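Local coordinates for protein luciferase-like enzymeAMP-CoA-ligase (Zophobas atratus, PDB 4W8O) that probably activates carboxylic acids as adenylates and may join them to coenzyme A, being an AMP-CoA-ligase relative of the beetle luciferases, at residues E26-Y31 and S49-R54; V98-T103 and H111-V116; L130-L135 and C142-F147; Q257-Y262 and L288-C293; Y275-V280 and Q311-A316. One frame throughout, in Å; residues are numbered along the deposited sequence.

Interaction 1 of 5, residues E26-Y31 and S49-R54; sequences ECCEKY and SSVKTR
In the helical turn from which Lys-52 leans on Cys-28 and Glu-29, the carbonyl oxygen of Ser-49 is gripped twice by one residue: Thr-53 N supplies the helical bond to Ser-49 O at 3.1 Å, and Thr-53 OG1 reaches Ser-49 O at 3.2 Å from the opposite face of the carbonyl. Helices 20-30 and 48-64 run here in broadly opposite directions but steeply inclined, at 139° between the local axes. Cys-28 is small enough to let the backbones come close, its CA lying 6.0 Å from the CA of Lys-52. The lysine chain starts anti to its own nitrogen (chi1 -170°), which spreads its methylenes over the cysteine, with Lys-52 CD 3.8 Å from Cys-28 CB. A bend at chi4 turns the chain's end beside Glu-29, where Lys-52 CE touches Glu-29 CG at 3.4 Å as the two chains cross obliquely. Deeper in, Cys-28 SG rests near Val-51 CG1 at 4.2 Å; Phe-238 and Ile-88 continue this apolar layer. With an alanine here the methylenes and the ammonium group are gone, which would probably leave a gap over Cys-28 and Glu-29 without this nearby positive charge. Glu-29 OE2 and Lys-52 NZ stand 4.3 Å apart, beyond a salt bridge, so the helices are joined chiefly by alkyl packing, with a diffuse attraction probably added at the outer edge.

Interaction 2 of 5, residues V98-T103 and H111-V116; sequences VNLDPT and HLLSLV
Leu-100 faces Leu-112 with their CA atoms 7.8 Å apart, and Val-98 faces Val-116 at 8.5 Å between CA atoms, so the end of strand 96-99 and the loop leaving it lie one side-chain layer beneath helix 106-116. Leu-100 divides its two methyls between successive helix residues. Its CD2 slides past Leu-112, coming 3.9 Å from Leu-112 CB, while Leu-100 CD1 meets Leu-113 CD2 at 4.0 Å where those chains cross at about a right angle. Further along, the valines point at each other tip to tip, Val-98 CG1 being 4.1 Å from Val-116 CG2. Each of these two methyls sits between its own backbone nitrogen and carbonyl carbon (chi1 61° in Val-98), the crowded position for a valine branch. Branched aliphatic residues suit the place, since they fill the layer without carrying a polar group into it; Phe-184 and Met-182 of strand 179-184 help to close it. Beyond Leu-100 the chain turns away in an Asx turn, in which Thr-103 N donates to Asp-101 OD1 at 3.1 Å from above the carboxylate plane. This is the packing of a helix on the parallel strands of an alpha/beta sheet. With no hydrogen bond between the two segments, their attachment rests on dispersion and on hiding methyl groups from water, while the polar bonds shape each segment separately.

Interaction 3 of 5, residues L130-L135 and C142-F147; sequences LIEKSL and CEIIVF
Leu-135 sets its CG opposite the carbonyl carbon (chi1 -73°), and Ile-144 does the same with CG1 and then runs straight on (chi2 168°), which brings Leu-135 CD1 and Ile-144 CD1 to 3.7 Å as the chains slide past each other in opposite directions. That isoleucine methyl is the centre of the contact, touched by three helix residues. Ile-131 CG2 touches Ile-144 CD1 at 4.1 Å, and Glu-132 crosses it at about a right angle with its CG, also 4.1 Å from Ile-144 CD1. Here helix 128-138 packs on strand 143-147, the second strand of a beta-alpha-beta crossover that begins at strand 120-124; helix and strand run almost exactly antiparallel, at 174°. Beta-branched isoleucine suits the strand, and a leucine one turn after Ile-131 offers the helix a second apolar surface. The other leucine methyl, Leu-135 CD2, lies 3.9 Å from Cys-142 CB, where the chain enters the strand. Glu-132 contributes only its aliphatic part to this packing, because its carboxylate goes on to a hydrogen bond with His-153. Within the helix, Ser-134 OG donates to Leu-130 O at 2.8 Å, from the face of the carbonyl opposite Ser-134 N.

Interaction 4 of 5, residues Q257-Y262 and L288-C293; sequences QMIEKY and LSSFRC
Ile-259 carries this contact with both of its branches. With CG2 anti to the backbone nitrogen, that methyl sits between Leu-288 CD2, at 3.9 Å, and Phe-291 CB, at 4.1 Å. The longer branch brings Ile-259 CD1 to 4.0 Å from Phe-291 CD1, approaching the ring obliquely. A beta-branched residue suits this double duty, and an alanine here would probably open a gap between the leucine and the phenylalanine, leaving the ring freer to shift. Leu-288 and Phe-291 reach the same isoleucine because they are the ends of a type I turn, closed by Phe-291 N donating to Leu-288 O at 3.1 Å. Arg-292 braces the turn from behind: Arg-292 NH1 bonds Ser-289 O at 2.6 Å, nearly in the guanidinium plane. Ser-290 OG is hydrogen-bonded to Leu-264 O, tying the turn to the chain just after the helix. The contact thus joins helix 252-262 to the loop that feeds strand 293-297, next to strand 266-268 in the mixed sheet.

Interaction 5 of 5, residues Y275-V280 and Q311-A316; sequences YQLTNV and QLFPKA
Leu-312 CD2 packs against Leu-277 of the short helix 274-278, 3.6 Å from Leu-277 O and 3.8 Å from Leu-277 CB, with Thr-278 CG2 more loosely alongside. Setting CG anti to the backbone nitrogen (chi1 178°) is what lets this leucine reach outward from the end of helix 303-312. Leu-277 answers with its own methyl: Leu-277 CD1 comes to the edge of the Phe-313 ring, near its plane, 4.3 Å from Phe-313 CE2. The ring's face is used by its neighbour in sequence, Leu-312 CG standing 3.9 Å above the plane of Phe-313 and over its centre, so leucine and phenylalanine form one apolar surface. In the next shell, Phe-313 leaves the helix and starts a type I turn, closed by Ala-316 N donating to Phe-313 O at 3.1 Å, and its ring also meets Phe-291. The opposing helix is weakly bonded, and its end is reinforced by Asn-279 ND2, which donates to Tyr-275 O at 2.6 Å in an almost straight bond. Thr-278 OG1 is hydrogen-bonded to Gln-305 of helix 303-312. Leu-277 O, though covered by a methyl, still accepts from Val-280 N at 3.2 Å. Between the two segments the contact is therefore apolar, the polar link between the helices lies next to it at Thr-278 and Gln-305, and the backbone oxygen beneath the leucine methyl keeps a polar mate.

In the fold
The five contacts follow the chain in three groups. Interaction 1 comes first, its centre 26 to 35 Å from the others, where helix 20-30 meets helix 48-64. Interactions 2 and 3, in series and 11 Å apart by centres, pack helices 106-116 and 128-138 on the eight-stranded mixed sheet and touch through Leu-113 and Leu-135. Interactions 4 and 5, also 11 Å apart by centres, alternate along the chain and join through Phe-291 and Phe-313. They flank the nine-stranded mixed sheet, whose strands 266-268, 293-297 and 317-324 contribute to the pocket holding a polyether molecule. Interactions 2 to 5 thus lie against the two large mixed sheets of the AMP-binding region, while interaction 1 joins two helices.

Interaction 1 of 5, residues E26-Y31 and S49-R54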
# COMPACT_ATOMS: atom_id res chain seq x y z
N GLU A 26 11.31 11.59 10.14
CA GLU A 26 12.74 11.29 10.03
C GLU A 26 13.18 11.14 8.57
O GLU A 26 14.24 11.65 8.19
CB GLU A 26 13.07 10.02 10.81
CG GLU A 26 14.52 9.56 10.70
CD GLU A 26 14.75 8.15 11.25
OE1 GLU A 26 13.90 7.65 12.02
OE2 GLU A 26 15.78 7.55 10.90
N CYS A 27 12.37 10.45 7.77
CA CYS A 27 12.67 10.28 6.35
C CYS A 27 12.74 11.63 5.65
O CYS A 27 13.65 11.88 4.88
CB CYS A 27 11.64 9.38 5.67
SG CYS A 27 11.80 7.63 6.11
N CYS A 28 11.78 12.51 5.94
CA CYS A 28 11.79 13.87 5.39
C CYS A 28 13.09 14.63 5.71
O CYS A 28 13.66 15.25 4.82
CB CYS A 28 10.57 14.68 5.87
SG CYS A 28 9.01 14.27 5.03
N GLU A 29 13.54 14.57 6.96
CA GLU A 29 14.78 15.26 7.37
C GLU A 29 15.99 14.69 6.65
O GLU A 29 16.87 15.42 6.20
CB GLU A 29 15.00 15.16 8.88
CG GLU A 29 14.01 16.00 9.67
CD GLU A 29 14.16 15.88 11.19
OE1 GLU A 29 14.42 14.76 11.68
OE2 GLU A 29 13.98 16.90 11.88
N LYS A 30 16.04 13.37 6.57
CA LYS A 30 17.17 12.66 6.00
C LYS A 30 17.31 12.95 4.51
O LYS A 30 18.42 13.15 4.01
CB LYS A 30 17.01 11.16 6.24
CG LYS A 30 18.31 10.38 6.24
CD LYS A 30 18.09 8.89 6.43
CE LYS A 30 19.38 8.12 6.16
NZ LYS A 30 19.14 6.70 5.76
N TYR A 31 16.18 13.00 3.80
CA TYR A 31 16.18 13.14 2.34
C TYR A 31 15.59 14.46 1.86
O TYR A 31 15.02 14.52 0.78
CB TYR A 31 15.42 11.96 1.72
CG TYR A 31 15.97 10.63 2.19
CD1 TYR A 31 17.25 10.23 1.83
CD2 TYR A 31 15.21 9.78 3.00
CE1 TYR A 31 17.76 9.02 2.26
CE2 TYR A 31 15.72 8.57 3.43
CZ TYR A 31 16.99 8.20 3.06
OH TYR A 31 17.51 7.00 3.48
N SER A 49 11.66 18.16 1.75
CA SER A 49 11.70 19.38 2.55
C SER A 49 10.35 20.10 2.54
O SER A 49 9.82 20.47 3.59
CB SER A 49 12.77 20.33 2.02
OG SER A 49 12.68 21.56 2.69
N SER A 50 9.82 20.32 1.35
CA SER A 50 8.54 21.00 1.18
C SER A 50 7.40 20.20 1.79
O SER A 50 6.50 20.77 2.41
CB SER A 50 8.27 21.26 -0.30
OG SER A 50 7.01 21.89 -0.48
N VAL A 51 7.43 18.88 1.61
CA VAL A 51 6.42 18.02 2.21
C VAL A 51 6.45 18.09 3.73
O VAL A 51 5.38 18.11 4.38
CB VAL A 51 6.59 16.56 1.74
CG1 VAL A 51 5.80 15.60 2.63
CG2 VAL A 51 6.14 16.44 0.29
N LYS A 52 7.65 18.15 4.30
CA LYS A 52 7.81 18.28 5.75
C LYS A 52 7.19 19.58 6.27
O LYS A 52 6.52 19.59 7.30
CB LYS A 52 9.28 18.23 6.15
CG LYS A 52 9.53 18.12 7.65
CD LYS A 52 10.98 17.81 7.95
CE LYS A 52 11.31 18.05 9.41
NZ LYS A 52 11.35 19.50 9.77
N THR A 53 7.41 20.67 5.53
CA THR A 53 6.90 21.98 5.92
C THR A 53 5.37 22.01 5.91
O THR A 53 4.75 22.46 6.88
CB THR A 53 7.45 23.08 4.99
OG1 THR A 53 8.87 23.10 5.09
CG2 THR A 53 6.91 24.45 5.36
N ARG A 54 4.77 21.52 4.83
CA ARG A 54 3.32 21.59 4.69
C ARG A 54 2.63 20.65 5.66
O ARG A 54 1.65 21.03 6.30
CB ARG A 54 2.90 21.31 3.25
CG ARG A 54 3.42 22.34 2.25
CD ARG A 54 2.55 22.42 1.00
NE ARG A 54 2.52 21.16 0.25
CZ ARG A 54 1.48 20.68 -0.44
NH1 ARG A 54 0.33 21.34 -0.48
NH2 ARG A 54 1.59 19.52 -1.08

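Interaction 2 of 5, residues V98-T103 and H111-V116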
# COMPACT_ATOMS: atom_id res chain seq x y z
N VAL A 98 -6.96 6.24 7.54
CA VAL A 98 -7.66 5.28 6.71
C VAL A 98 -8.18 5.94 5.44
O VAL A 98 -8.67 7.07 5.47
CB VAL A 98 -8.81 4.59 7.49
CG1 VAL A 98 -9.86 5.59 7.96
CG2 VAL A 98 -9.46 3.50 6.64
N ASN A 99 -8.09 5.24 4.32
CA ASN A 99 -8.53 5.77 3.04
C ASN A 99 -9.77 5.05 2.50
O ASN A 99 -9.91 3.84 2.64
CB ASN A 99 -7.39 5.68 2.03
CG ASN A 99 -6.15 6.42 2.51
OD1 ASN A 99 -6.05 7.62 2.34
ND2 ASN A 99 -5.22 5.69 3.15
N LEU A 100 -10.67 5.83 1.90
CA LEU A 100 -11.84 5.29 1.21
C LEU A 100 -11.65 5.41 -0.30
O LEU A 100 -10.95 6.29 -0.78
CB LEU A 100 -13.09 6.06 1.60
CG LEU A 100 -13.36 6.20 3.09
CD1 LEU A 100 -14.62 7.01 3.29
CD2 LEU A 100 -13.48 4.85 3.79
N ASP A 101 -12.28 4.51 -1.05
CA ASP A 101 -12.19 4.50 -2.50
C ASP A 101 -13.30 5.41 -3.04
O ASP A 101 -14.47 5.16 -2.79
CB ASP A 101 -12.38 3.08 -3.04
CG ASP A 101 -11.96 2.93 -4.51
OD1 ASP A 101 -11.92 3.92 -5.27
OD2 ASP A 101 -11.68 1.77 -4.91
N PRO A 102 -12.92 6.47 -3.79
CA PRO A 102 -13.89 7.37 -4.41
C PRO A 102 -14.84 6.69 -5.40
O PRO A 102 -15.89 7.24 -5.68
CB PRO A 102 -13.02 8.39 -5.15
CG PRO A 102 -11.68 8.29 -4.53
CD PRO A 102 -11.53 6.87 -4.09
N THR A 103 -14.48 5.51 -5.91
CA THR A 103 -15.34 4.79 -6.86
C THR A 103 -16.37 3.90 -6.17
O THR A 103 -17.13 3.21 -6.85
CB THR A 103 -14.51 3.89 -7.80
OG1 THR A 103 -13.95 2.81 -7.04
CG2 THR A 103 -13.40 4.67 -8.48
N HIS A 111 -21.22 2.00 5.01
CA HIS A 111 -20.77 0.90 5.86
C HIS A 111 -19.35 1.14 6.38
O HIS A 111 -19.07 0.94 7.56
CB HIS A 111 -20.85 -0.42 5.11
CG HIS A 111 -20.25 -1.56 5.88
ND1 HIS A 111 -20.76 -2.00 7.08
CD2 HIS A 111 -19.17 -2.34 5.62
CE1 HIS A 111 -20.03 -3.00 7.53
NE2 HIS A 111 -19.06 -3.24 6.66
N LEU A 112 -18.45 1.57 5.49
CA LEU A 112 -17.06 1.79 5.86
C LEU A 112 -16.94 2.88 6.92
O LEU A 112 -16.22 2.71 7.90
CB LEU A 112 -16.20 2.14 4.64
CG LEU A 112 -16.14 1.08 3.53
CD1 LEU A 112 -15.06 1.39 2.51
CD2 LEU A 112 -15.95 -0.32 4.11
N LEU A 113 -17.67 3.97 6.75
CA LEU A 113 -17.70 5.04 7.75
C LEU A 113 -18.23 4.54 9.09
O LEU A 113 -17.73 4.94 10.15
CB LEU A 113 -18.52 6.23 7.25
CG LEU A 113 -17.91 7.08 6.13
CD1 LEU A 113 -18.92 8.09 5.58
CD2 LEU A 113 -16.66 7.79 6.62
N SER A 114 -19.23 3.67 9.05
CA SER A 114 -19.83 3.14 10.27
C SER A 114 -18.84 2.25 11.01
O SER A 114 -18.90 2.14 12.23
CB SER A 114 -21.13 2.39 9.96
OG SER A 114 -20.87 1.08 9.44
N LEU A 115 -17.93 1.61 10.28
CA LEU A 115 -16.87 0.82 10.91
C LEU A 115 -15.87 1.68 11.70
O LEU A 115 -15.52 1.33 12.81
CB LEU A 115 -16.10 -0.00 9.88
CG LEU A 115 -16.83 -1.13 9.17
CD1 LEU A 115 -15.99 -1.64 8.00
CD2 LEU A 115 -17.16 -2.27 10.13
N VAL A 116 -15.42 2.79 11.11
CA VAL A 116 -14.31 3.57 11.66
C VAL A 116 -14.70 4.93 12.28
O VAL A 116 -13.87 5.54 12.95
CB VAL A 116 -13.18 3.75 10.62
CG1 VAL A 116 -12.74 2.39 10.07
CG2 VAL A 116 -13.57 4.69 9.48

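Interaction 3 of 5, residues L130-L135 and C142-F147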
# COMPACT_ATOMS: atom_id res chain seq x y z
N LEU A 130 -20.81 12.42 -2.55
CA LEU A 130 -20.75 11.03 -2.11
C LEU A 130 -20.57 10.93 -0.59
O LEU A 130 -21.32 10.23 0.10
CB LEU A 130 -19.60 10.32 -2.83
CG LEU A 130 -19.27 8.88 -2.43
CD1 LEU A 130 -20.43 7.95 -2.77
CD2 LEU A 130 -18.00 8.46 -3.13
N ILE A 131 -19.58 11.65 -0.06
CA ILE A 131 -19.31 11.65 1.37
C ILE A 131 -20.46 12.28 2.18
O ILE A 131 -20.87 11.73 3.19
CB ILE A 131 -17.99 12.38 1.70
CG1 ILE A 131 -16.78 11.65 1.10
CG2 ILE A 131 -17.80 12.53 3.20
CD1 ILE A 131 -16.70 10.18 1.47
N GLU A 132 -20.96 13.43 1.73
CA GLU A 132 -22.11 14.08 2.38
C GLU A 132 -23.31 13.13 2.48
O GLU A 132 -23.93 13.00 3.53
CB GLU A 132 -22.50 15.37 1.63
CG GLU A 132 -21.52 16.53 1.79
CD GLU A 132 -21.89 17.76 0.95
OE1 GLU A 132 -22.51 17.61 -0.12
OE2 GLU A 132 -21.57 18.89 1.37
N LYS A 133 -23.63 12.47 1.37
CA LYS A 133 -24.76 11.54 1.34
C LYS A 133 -24.54 10.35 2.26
O LYS A 133 -25.45 9.90 2.96
CB LYS A 133 -25.02 11.04 -0.08
CG LYS A 133 -25.63 12.08 -0.99
CD LYS A 133 -25.73 11.58 -2.42
CE LYS A 133 -26.27 12.66 -3.35
NZ LYS A 133 -26.15 12.24 -4.77
N SER A 134 -23.31 9.83 2.26
CA SER A 134 -22.98 8.66 3.06
C SER A 134 -23.09 8.97 4.55
O SER A 134 -23.64 8.18 5.32
CB SER A 134 -21.59 8.15 2.72
OG SER A 134 -21.50 7.78 1.34
N LEU A 135 -22.58 10.14 4.95
CA LEU A 135 -22.66 10.56 6.35
C LEU A 135 -24.11 10.75 6.78
O LEU A 135 -24.49 10.36 7.87
CB LEU A 135 -21.87 11.85 6.58
CG LEU A 135 -20.35 11.72 6.55
CD1 LEU A 135 -19.70 13.09 6.47
CD2 LEU A 135 -19.84 10.96 7.77
N CYS A 142 -19.36 14.37 11.50
CA CYS A 142 -17.96 14.32 11.15
C CYS A 142 -17.61 15.62 10.46
O CYS A 142 -18.37 16.09 9.63
CB CYS A 142 -17.69 13.15 10.20
SG CYS A 142 -15.96 12.94 9.70
N GLU A 143 -16.46 16.19 10.79
CA GLU A 143 -15.99 17.37 10.09
C GLU A 143 -15.49 16.94 8.70
O GLU A 143 -14.78 15.93 8.57
CB GLU A 143 -14.87 18.04 10.88
CG GLU A 143 -14.39 19.37 10.31
CD GLU A 143 -13.06 19.82 10.90
OE1 GLU A 143 -12.66 19.28 11.95
OE2 GLU A 143 -12.42 20.71 10.32
N ILE A 144 -15.88 17.69 7.68
CA ILE A 144 -15.38 17.48 6.33
C ILE A 144 -14.41 18.60 5.99
O ILE A 144 -14.68 19.76 6.28
CB ILE A 144 -16.52 17.44 5.30
CG1 ILE A 144 -17.40 16.19 5.52
CG2 ILE A 144 -15.96 17.47 3.88
CD1 ILE A 144 -18.71 16.22 4.76
N ILE A 145 -13.28 18.26 5.38
CA ILE A 145 -12.33 19.25 4.89
C ILE A 145 -12.06 18.94 3.42
O ILE A 145 -11.68 17.83 3.08
CB ILE A 145 -11.03 19.26 5.73
CG1 ILE A 145 -11.35 19.62 7.19
CG2 ILE A 145 -10.03 20.25 5.16
CD1 ILE A 145 -10.16 19.63 8.12
N VAL A 146 -12.28 19.94 2.56
CA VAL A 146 -12.25 19.73 1.11
C VAL A 146 -10.88 20.08 0.54
O VAL A 146 -10.28 21.08 0.92
CB VAL A 146 -13.34 20.59 0.41
CG1 VAL A 146 -13.25 20.47 -1.11
CG2 VAL A 146 -14.72 20.19 0.90
N PHE A 147 -10.38 19.23 -0.37
CA PHE A 147 -9.23 19.58 -1.19
C PHE A 147 -9.70 20.51 -2.30
O PHE A 147 -9.96 20.09 -3.42
CB PHE A 147 -8.58 18.34 -1.82
CG PHE A 147 -7.90 17.44 -0.83
CD1 PHE A 147 -6.75 17.85 -0.18
CD2 PHE A 147 -8.41 16.17 -0.55
CE1 PHE A 147 -6.11 17.02 0.74
CE2 PHE A 147 -7.78 15.34 0.36
CZ PHE A 147 -6.63 15.77 1.01

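Interaction 4 of 5, residues Q257-Y262 and L288-C293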
# COMPACT_ATOMS: atom_id res chain seq x y z
N GLN A 257 5.66 7.35 -22.21
CA GLN A 257 6.14 8.73 -22.18
C GLN A 257 6.66 9.12 -20.79
O GLN A 257 7.71 9.76 -20.67
CB GLN A 257 5.04 9.70 -22.60
CG GLN A 257 4.72 9.66 -24.09
CD GLN A 257 3.37 10.26 -24.42
OE1 GLN A 257 2.76 10.97 -23.62
NE2 GLN A 257 2.89 9.98 -25.62
N MET A 258 5.93 8.74 -19.74
CA MET A 258 6.34 9.06 -18.37
C MET A 258 7.64 8.35 -17.99
O MET A 258 8.49 8.94 -17.35
CB MET A 258 5.23 8.73 -17.36
CG MET A 258 4.09 9.73 -17.34
SD MET A 258 2.81 9.34 -16.12
CE MET A 258 1.41 10.24 -16.81
N ILE A 259 7.78 7.09 -18.41
CA ILE A 259 9.03 6.34 -18.18
C ILE A 259 10.22 7.07 -18.81
O ILE A 259 11.28 7.19 -18.19
CB ILE A 259 8.96 4.90 -18.73
CG1 ILE A 259 8.00 4.06 -17.87
CG2 ILE A 259 10.34 4.25 -18.73
CD1 ILE A 259 7.58 2.76 -18.51
N GLU A 260 10.02 7.55 -20.03
CA GLU A 260 11.03 8.37 -20.69
C GLU A 260 11.24 9.71 -19.98
O GLU A 260 12.37 10.09 -19.69
CB GLU A 260 10.60 8.63 -22.12
CG GLU A 260 11.64 9.35 -22.96
CD GLU A 260 11.25 9.39 -24.41
OE1 GLU A 260 11.84 8.63 -25.20
OE2 GLU A 260 10.32 10.15 -24.75
N LYS A 261 10.14 10.42 -19.72
CA LYS A 261 10.20 11.79 -19.20
C LYS A 261 10.81 11.91 -17.81
O LYS A 261 11.56 12.84 -17.55
CB LYS A 261 8.80 12.43 -19.20
CG LYS A 261 8.81 13.90 -18.80
CD LYS A 261 7.45 14.56 -18.99
CE LYS A 261 7.52 16.05 -18.70
NZ LYS A 261 8.35 16.81 -19.69
N TYR A 262 10.46 10.99 -16.92
CA TYR A 262 10.95 11.05 -15.54
C TYR A 262 12.06 10.04 -15.26
O TYR A 262 12.58 9.97 -14.15
CB TYR A 262 9.79 10.86 -14.55
CG TYR A 262 8.70 11.89 -14.75
CD1 TYR A 262 8.93 13.23 -14.48
CD2 TYR A 262 7.44 11.53 -15.24
CE1 TYR A 262 7.95 14.19 -14.67
CE2 TYR A 262 6.45 12.48 -15.44
CZ TYR A 262 6.71 13.81 -15.15
OH TYR A 262 5.74 14.76 -15.34
N LEU A 288 13.37 3.84 -23.10
CA LEU A 288 12.93 3.14 -21.90
C LEU A 288 14.10 2.55 -21.12
O LEU A 288 13.89 1.69 -20.27
CB LEU A 288 11.97 2.01 -22.29
CG LEU A 288 10.80 2.40 -23.20
CD1 LEU A 288 10.01 1.16 -23.57
CD2 LEU A 288 9.91 3.45 -22.53
N SER A 289 15.32 3.02 -21.39
CA SER A 289 16.52 2.38 -20.84
C SER A 289 16.68 2.55 -19.32
O SER A 289 17.43 1.81 -18.71
CB SER A 289 17.79 2.88 -21.55
OG SER A 289 17.95 4.28 -21.41
N SER A 290 15.97 3.51 -18.73
CA SER A 290 16.00 3.71 -17.27
C SER A 290 15.21 2.66 -16.51
O SER A 290 15.39 2.49 -15.30
CB SER A 290 15.44 5.10 -16.93
OG SER A 290 14.03 5.15 -17.16
N PHE A 291 14.30 1.96 -17.19
CA PHE A 291 13.33 1.10 -16.53
C PHE A 291 13.95 -0.23 -16.11
O PHE A 291 14.56 -0.91 -16.92
CB PHE A 291 12.14 0.85 -17.46
CG PHE A 291 10.94 0.27 -16.77
CD1 PHE A 291 10.16 1.05 -15.92
CD2 PHE A 291 10.58 -1.05 -16.97
CE1 PHE A 291 9.05 0.53 -15.29
CE2 PHE A 291 9.47 -1.59 -16.35
CZ PHE A 291 8.71 -0.80 -15.50
N ARG A 292 13.78 -0.60 -14.84
CA ARG A 292 14.40 -1.81 -14.28
C ARG A 292 13.44 -2.85 -13.73
O ARG A 292 13.82 -4.01 -13.58
CB ARG A 292 15.38 -1.42 -13.17
CG ARG A 292 16.53 -0.55 -13.63
CD ARG A 292 17.61 -1.34 -14.33
NE ARG A 292 18.64 -0.46 -14.88
CZ ARG A 292 18.52 0.23 -16.01
NH1 ARG A 292 17.42 0.13 -16.75
NH2 ARG A 292 19.50 1.02 -16.42
N CYS A 293 12.20 -2.47 -13.42
CA CYS A 293 11.33 -3.35 -12.65
C CYS A 293 9.83 -3.09 -12.86
O CYS A 293 9.32 -2.04 -12.49
CB CYS A 293 11.67 -3.22 -11.17
SG CYS A 293 10.94 -4.49 -10.13

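Interaction 5 of 5, residues Y275-V280 and Q311-A316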
# COMPACT_ATOMS: atom_id res chain seq x y z
N TYR A 275 -1.50 -5.08 -20.82
CA TYR A 275 -1.88 -5.28 -22.22
C TYR A 275 -1.95 -3.97 -22.98
O TYR A 275 -1.77 -3.96 -24.20
CB TYR A 275 -3.19 -6.08 -22.33
CG TYR A 275 -3.00 -7.54 -22.00
CD1 TYR A 275 -3.12 -8.01 -20.69
CD2 TYR A 275 -2.68 -8.46 -22.99
CE1 TYR A 275 -2.93 -9.34 -20.39
CE2 TYR A 275 -2.49 -9.80 -22.69
CZ TYR A 275 -2.61 -10.24 -21.39
OH TYR A 275 -2.42 -11.57 -21.11
N GLN A 276 -2.20 -2.86 -22.28
CA GLN A 276 -2.12 -1.54 -22.89
C GLN A 276 -0.68 -1.13 -23.23
O GLN A 276 -0.46 -0.38 -24.18
CB GLN A 276 -2.76 -0.48 -22.00
CG GLN A 276 -4.26 -0.65 -21.85
CD GLN A 276 -4.93 0.56 -21.23
OE1 GLN A 276 -4.59 1.71 -21.53
NE2 GLN A 276 -5.91 0.32 -20.36
N LEU A 277 0.29 -1.64 -22.47
CA LEU A 277 1.70 -1.36 -22.74
C LEU A 277 2.20 -2.12 -23.97
O LEU A 277 2.83 -1.54 -24.84
CB LEU A 277 2.58 -1.74 -21.55
CG LEU A 277 2.26 -1.05 -20.22
CD1 LEU A 277 3.06 -1.67 -19.09
CD2 LEU A 277 2.52 0.44 -20.33
N THR A 278 1.90 -3.41 -24.02
CA THR A 278 2.36 -4.27 -25.11
C THR A 278 1.66 -4.01 -26.45
O THR A 278 2.14 -4.43 -27.48
CB THR A 278 2.19 -5.75 -24.73
OG1 THR A 278 0.86 -5.97 -24.25
CG2 THR A 278 3.20 -6.16 -23.65
N ASN A 279 0.53 -3.29 -26.43
CA ASN A 279 -0.15 -2.91 -27.66
C ASN A 279 0.20 -1.50 -28.15
O ASN A 279 -0.37 -1.02 -29.13
CB ASN A 279 -1.65 -3.08 -27.49
CG ASN A 279 -2.07 -4.53 -27.59
OD1 ASN A 279 -2.26 -5.06 -28.69
ND2 ASN A 279 -2.20 -5.19 -26.45
N VAL A 280 1.15 -0.84 -27.49
CA VAL A 280 1.65 0.42 -28.00
C VAL A 280 2.48 0.10 -29.23
O VAL A 280 3.42 -0.69 -29.15
CB VAL A 280 2.52 1.18 -26.97
CG1 VAL A 280 3.17 2.40 -27.61
CG2 VAL A 280 1.68 1.59 -25.77
N GLN A 311 10.32 -8.38 -23.35
CA GLN A 311 10.78 -7.87 -24.64
C GLN A 311 10.59 -6.36 -24.75
O GLN A 311 11.46 -5.65 -25.23
CB GLN A 311 10.06 -8.57 -25.79
CG GLN A 311 10.33 -10.06 -25.88
CD GLN A 311 9.51 -10.71 -26.98
OE1 GLN A 311 8.41 -11.23 -26.74
NE2 GLN A 311 10.02 -10.67 -28.20
N LEU A 312 9.44 -5.87 -24.28
CA LEU A 312 9.17 -4.44 -24.29
C LEU A 312 10.18 -3.68 -23.43
O LEU A 312 10.63 -2.58 -23.79
CB LEU A 312 7.75 -4.18 -23.78
CG LEU A 312 7.29 -2.72 -23.69
CD1 LEU A 312 7.51 -2.00 -25.01
CD2 LEU A 312 5.83 -2.64 -23.26
N PHE A 313 10.55 -4.27 -22.29
CA PHE A 313 11.49 -3.68 -21.35
C PHE A 313 12.70 -4.59 -21.20
O PHE A 313 12.79 -5.34 -20.22
CB PHE A 313 10.82 -3.51 -19.98
CG PHE A 313 9.60 -2.64 -20.01
CD1 PHE A 313 9.71 -1.28 -20.22
CD2 PHE A 313 8.34 -3.19 -19.80
CE1 PHE A 313 8.58 -0.48 -20.24
CE2 PHE A 313 7.21 -2.40 -19.82
CZ PHE A 313 7.33 -1.04 -20.04
N PRO A 314 13.64 -4.52 -22.15
CA PRO A 314 14.77 -5.46 -22.17
C PRO A 314 15.76 -5.30 -21.01
O PRO A 314 16.38 -6.28 -20.60
CB PRO A 314 15.44 -5.19 -23.52
CG PRO A 314 15.07 -3.79 -23.86
CD PRO A 314 13.72 -3.54 -23.25
N LYS A 315 15.91 -4.09 -20.47
CA LYS A 315 16.78 -3.86 -19.30
C LYS A 315 16.07 -4.10 -17.96
O LYS A 315 16.69 -3.97 -16.90
CB LYS A 315 17.37 -2.44 -19.33
CG LYS A 315 18.60 -2.26 -20.22
CD LYS A 315 18.22 -2.05 -21.67
CE LYS A 315 19.44 -1.87 -22.57
NZ LYS A 315 20.23 -0.66 -22.22
N ALA A 316 14.79 -4.47 -17.98
CA ALA A 316 14.02 -4.67 -16.75
C ALA A 316 13.78 -6.14 -16.45
O ALA A 316 13.93 -7.00 -17.30
CB ALA A 316 12.69 -3.94 -16.86